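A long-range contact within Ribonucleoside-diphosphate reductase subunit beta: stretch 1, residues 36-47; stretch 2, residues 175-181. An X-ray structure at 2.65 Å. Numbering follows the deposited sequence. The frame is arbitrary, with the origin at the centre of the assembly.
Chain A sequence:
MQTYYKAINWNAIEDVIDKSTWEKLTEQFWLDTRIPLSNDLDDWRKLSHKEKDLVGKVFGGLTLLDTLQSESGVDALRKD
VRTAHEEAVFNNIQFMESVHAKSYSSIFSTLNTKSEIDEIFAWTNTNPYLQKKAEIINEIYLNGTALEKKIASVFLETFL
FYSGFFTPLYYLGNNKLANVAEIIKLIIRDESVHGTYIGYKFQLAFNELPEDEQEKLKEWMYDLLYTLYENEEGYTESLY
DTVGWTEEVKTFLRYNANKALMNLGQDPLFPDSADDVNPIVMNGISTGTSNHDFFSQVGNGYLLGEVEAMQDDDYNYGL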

# COMPACT_ATOMS: atom_id res chain seq x y z
N PRO A 36 -20.01 -12.91 0.03
CA PRO A 36 -20.48 -14.16 -0.58
C PRO A 36 -21.08 -13.95 -1.98
O PRO A 36 -22.24 -13.57 -2.10
CB PRO A 36 -21.54 -14.65 0.41
CG PRO A 36 -22.10 -13.40 0.99
CD PRO A 36 -21.00 -12.38 0.99
N LEU A 37 -20.28 -14.22 -3.01
CA LEU A 37 -20.70 -13.99 -4.39
C LEU A 37 -21.56 -15.13 -4.96
O LEU A 37 -22.26 -14.95 -5.96
CB LEU A 37 -19.48 -13.77 -5.29
CG LEU A 37 -18.70 -12.47 -5.00
CD1 LEU A 37 -17.26 -12.58 -5.46
CD2 LEU A 37 -19.39 -11.28 -5.66
N SER A 38 -21.50 -16.30 -4.32
CA SER A 38 -22.24 -17.48 -4.78
C SER A 38 -23.76 -17.34 -4.65
O SER A 38 -24.51 -18.04 -5.34
CB SER A 38 -21.77 -18.73 -4.03
OG SER A 38 -22.08 -18.64 -2.65
N ASN A 39 -24.20 -16.45 -3.76
CA ASN A 39 -25.63 -16.19 -3.57
C ASN A 39 -26.27 -15.38 -4.71
O ASN A 39 -27.49 -15.30 -4.80
CB ASN A 39 -25.88 -15.46 -2.24
CG ASN A 39 -25.38 -16.25 -1.03
OD1 ASN A 39 -25.08 -15.66 0.01
ND2 ASN A 39 -25.28 -17.56 -1.17
N ASP A 40 -25.44 -14.79 -5.57
CA ASP A 40 -25.91 -14.03 -6.73
C ASP A 40 -25.95 -14.85 -8.02
O ASP A 40 -26.28 -14.31 -9.08
CB ASP A 40 -25.05 -12.78 -6.93
CG ASP A 40 -25.25 -11.75 -5.84
OD1 ASP A 40 -25.62 -12.14 -4.71
OD2 ASP A 40 -25.04 -10.55 -6.11
N LEU A 41 -25.64 -16.14 -7.93
CA LEU A 41 -25.74 -17.04 -9.08
C LEU A 41 -27.20 -17.32 -9.46
O LEU A 41 -27.48 -17.75 -10.58
CB LEU A 41 -25.01 -18.36 -8.81
CG LEU A 41 -23.48 -18.29 -8.87
CD1 LEU A 41 -22.86 -19.55 -8.29
CD2 LEU A 41 -23.01 -18.07 -10.30
N ASP A 42 -28.12 -17.08 -8.52
CA ASP A 42 -29.55 -17.26 -8.78
C ASP A 42 -30.09 -16.16 -9.70
O ASP A 42 -30.90 -16.44 -10.58
CB ASP A 42 -30.33 -17.27 -7.46
CG ASP A 42 -31.73 -17.85 -7.61
OD1 ASP A 42 -32.69 -17.16 -7.22
OD2 ASP A 42 -31.86 -18.98 -8.12
N ASP A 43 -29.64 -14.92 -9.48
CA ASP A 43 -30.08 -13.77 -10.29
C ASP A 43 -29.18 -13.51 -11.50
O ASP A 43 -29.61 -12.90 -12.47
CB ASP A 43 -30.16 -12.51 -9.42
CG ASP A 43 -31.42 -12.46 -8.58
OD1 ASP A 43 -32.52 -12.28 -9.16
OD2 ASP A 43 -31.32 -12.60 -7.34
N TRP A 44 -27.93 -13.97 -11.42
CA TRP A 44 -26.98 -13.84 -12.53
C TRP A 44 -27.41 -14.69 -13.73
O TRP A 44 -27.37 -14.22 -14.87
CB TRP A 44 -25.56 -14.22 -12.08
CG TRP A 44 -24.58 -14.42 -13.21
CD1 TRP A 44 -23.91 -15.57 -13.51
CD2 TRP A 44 -24.16 -13.44 -14.17
NE1 TRP A 44 -23.10 -15.37 -14.60
CE2 TRP A 44 -23.23 -14.08 -15.02
CE3 TRP A 44 -24.47 -12.10 -14.38
CZ2 TRP A 44 -22.62 -13.41 -16.08
CZ3 TRP A 44 -23.86 -11.43 -15.44
CH2 TRP A 44 -22.94 -12.09 -16.27
N ARG A 45 -27.82 -15.93 -13.46
CA ARG A 45 -28.25 -16.85 -14.52
C ARG A 45 -29.61 -16.47 -15.13
O ARG A 45 -29.98 -17.00 -16.18
CB ARG A 45 -28.26 -18.30 -14.01
CG ARG A 45 -29.38 -18.63 -13.02
CD ARG A 45 -29.12 -19.96 -12.32
NE ARG A 45 -30.14 -20.25 -11.31
CZ ARG A 45 -31.34 -20.77 -11.56
NH1 ARG A 45 -31.72 -21.07 -12.80
NH2 ARG A 45 -32.19 -20.98 -10.55
N LYS A 46 -30.34 -15.57 -14.47
CA LYS A 46 -31.58 -15.01 -15.03
C LYS A 46 -31.28 -13.76 -15.86
O LYS A 46 -31.83 -12.69 -15.60
CB LYS A 46 -32.57 -14.68 -13.91
CG LYS A 46 -33.06 -15.88 -13.12
CD LYS A 46 -33.98 -15.45 -11.99
CE LYS A 46 -34.40 -16.63 -11.13
NZ LYS A 46 -35.36 -16.23 -10.06
N LEU A 47 -30.40 -13.91 -16.85
CA LEU A 47 -30.03 -12.82 -17.75
C LEU A 47 -29.75 -13.37 -19.15
O LEU A 47 -29.31 -14.51 -19.30
CB LEU A 47 -28.78 -12.08 -17.24
CG LEU A 47 -28.86 -11.33 -15.91
CD1 LEU A 47 -27.48 -10.86 -15.50
CD2 LEU A 47 -29.82 -10.15 -15.98
N ASN A 175 -32.91 -4.45 -7.16
CA ASN A 175 -32.72 -5.51 -6.17
C ASN A 175 -32.11 -6.78 -6.79
O ASN A 175 -32.41 -7.90 -6.38
CB ASN A 175 -34.04 -5.83 -5.45
CG ASN A 175 -33.83 -6.40 -4.05
OD1 ASN A 175 -33.00 -5.91 -3.29
ND2 ASN A 175 -34.61 -7.42 -3.71
N LYS A 176 -31.23 -6.57 -7.78
CA LYS A 176 -30.58 -7.66 -8.51
C LYS A 176 -29.07 -7.54 -8.36
O LYS A 176 -28.54 -6.43 -8.27
CB LYS A 176 -30.95 -7.59 -10.00
CG LYS A 176 -32.44 -7.54 -10.29
CD LYS A 176 -33.01 -8.89 -10.69
CE LYS A 176 -32.72 -9.21 -12.15
NZ LYS A 176 -33.47 -10.41 -12.62
N LEU A 177 -28.37 -8.68 -8.32
CA LEU A 177 -26.91 -8.71 -8.18
C LEU A 177 -26.45 -7.90 -6.97
O LEU A 177 -25.70 -6.93 -7.11
CB LEU A 177 -26.23 -8.21 -9.46
CG LEU A 177 -26.61 -8.89 -10.78
CD1 LEU A 177 -25.95 -8.18 -11.95
CD2 LEU A 177 -26.24 -10.37 -10.77
N ALA A 178 -26.89 -8.31 -5.78
CA ALA A 178 -26.66 -7.55 -4.55
C ALA A 178 -25.20 -7.58 -4.09
O ALA A 178 -24.62 -6.53 -3.79
CB ALA A 178 -27.57 -8.06 -3.44
N ASN A 179 -24.62 -8.77 -4.05
CA ASN A 179 -23.23 -8.95 -3.63
C ASN A 179 -22.22 -8.44 -4.67
O ASN A 179 -21.14 -7.99 -4.31
CB ASN A 179 -22.95 -10.42 -3.31
CG ASN A 179 -23.77 -10.92 -2.13
OD1 ASN A 179 -23.81 -10.29 -1.08
ND2 ASN A 179 -24.43 -12.06 -2.31
N VAL A 180 -22.59 -8.53 -5.94
CA VAL A 180 -21.78 -7.99 -7.03
C VAL A 180 -21.84 -6.46 -7.03
O VAL A 180 -20.92 -5.80 -7.51
CB VAL A 180 -22.23 -8.53 -8.41
CG1 VAL A 180 -21.37 -7.95 -9.53
CG2 VAL A 180 -22.19 -10.05 -8.44
N ALA A 181 -22.92 -5.91 -6.49
CA ALA A 181 -23.06 -4.46 -6.34
C ALA A 181 -22.30 -3.94 -5.13
O ALA A 181 -21.64 -2.90 -5.22
CB ALA A 181 -24.53 -4.08 -6.25

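Residues 175-181 carry the chain out of one helix and into the next, and they pack against a short 3-10 segment (38-40) and the helical turn that follows it. The two stretches bury 545 Å² between them, both sides summed. Their backbones come closest at two points, with the CA atoms of Asp40 and Leu177 5.6 Å apart and those of Leu37 and Asn179 5.7 Å apart, so that the start of the second helix lies against the 3-10 segment.

Asn175 is the first residue beyond the preceding helix, which closes in a Schellman motif, its positive phi turning the chain, and its side chain stays clear of stretch 1. Lys176 follows in an extended conformation. Its CA-to-CB bond points sideways, but the bent side chain, with chi2 between wells, brings its end nearer to stretch 1. Lys176 CD lies 3.8 Å from Asp43 OD1, and Lys176 NZ is 4.0 Å from the same Asp43 OD1; the opposite charges lie near each other without forming a salt bridge. Lys176 NZ also approaches the backbone Lys46 O, at 4.1 Å.

Leu177 occupies the N-cap position. Although its CA-to-CB bond points away from stretch 1, the end of the side chain returns to it, and Leu177 CD2 rests 4.1 Å from Trp44 CB. The same methyl lies at the edge of the indole, near the ring plane, giving an apolar contact beside the polar cluster formed by the next residues.

That cluster centres on Asp40, a buried residue whose carboxylate faces the first turn of the helix, where backbone NH groups lack acceptors from a preceding turn. Ala178 N is close to Asp40 OD2, at 2.9 Å, but its poor angle rules out a hydrogen bond.

Asn179 has the largest area covered by the other stretch, and its CA-to-CB bond points toward stretch 1. Asn179 N gives a weak hydrogen bond to Asp40 OD2 at 2.8 Å. Its amide adds a second link to the same carboxylate, a weak hydrogen bond from Asn179 ND2 to Asp40 OD1 at 2.7 Å. Thus both carboxylate oxygens are engaged by this one residue, through its backbone and its side chain. Asn179 ND2 also lies 2.7 Å from Pro36 O, with an angle too poor for a hydrogen bond.

Val180 joins the two kinds of contact: Val180 N donates a hydrogen bond to Asp40 OD2 at 3.2 Å with a good angle, while Val180 CG2 packs 4.1 Å from Leu37 CD2, both residues being buried. Ala181 makes no contact with stretch 1.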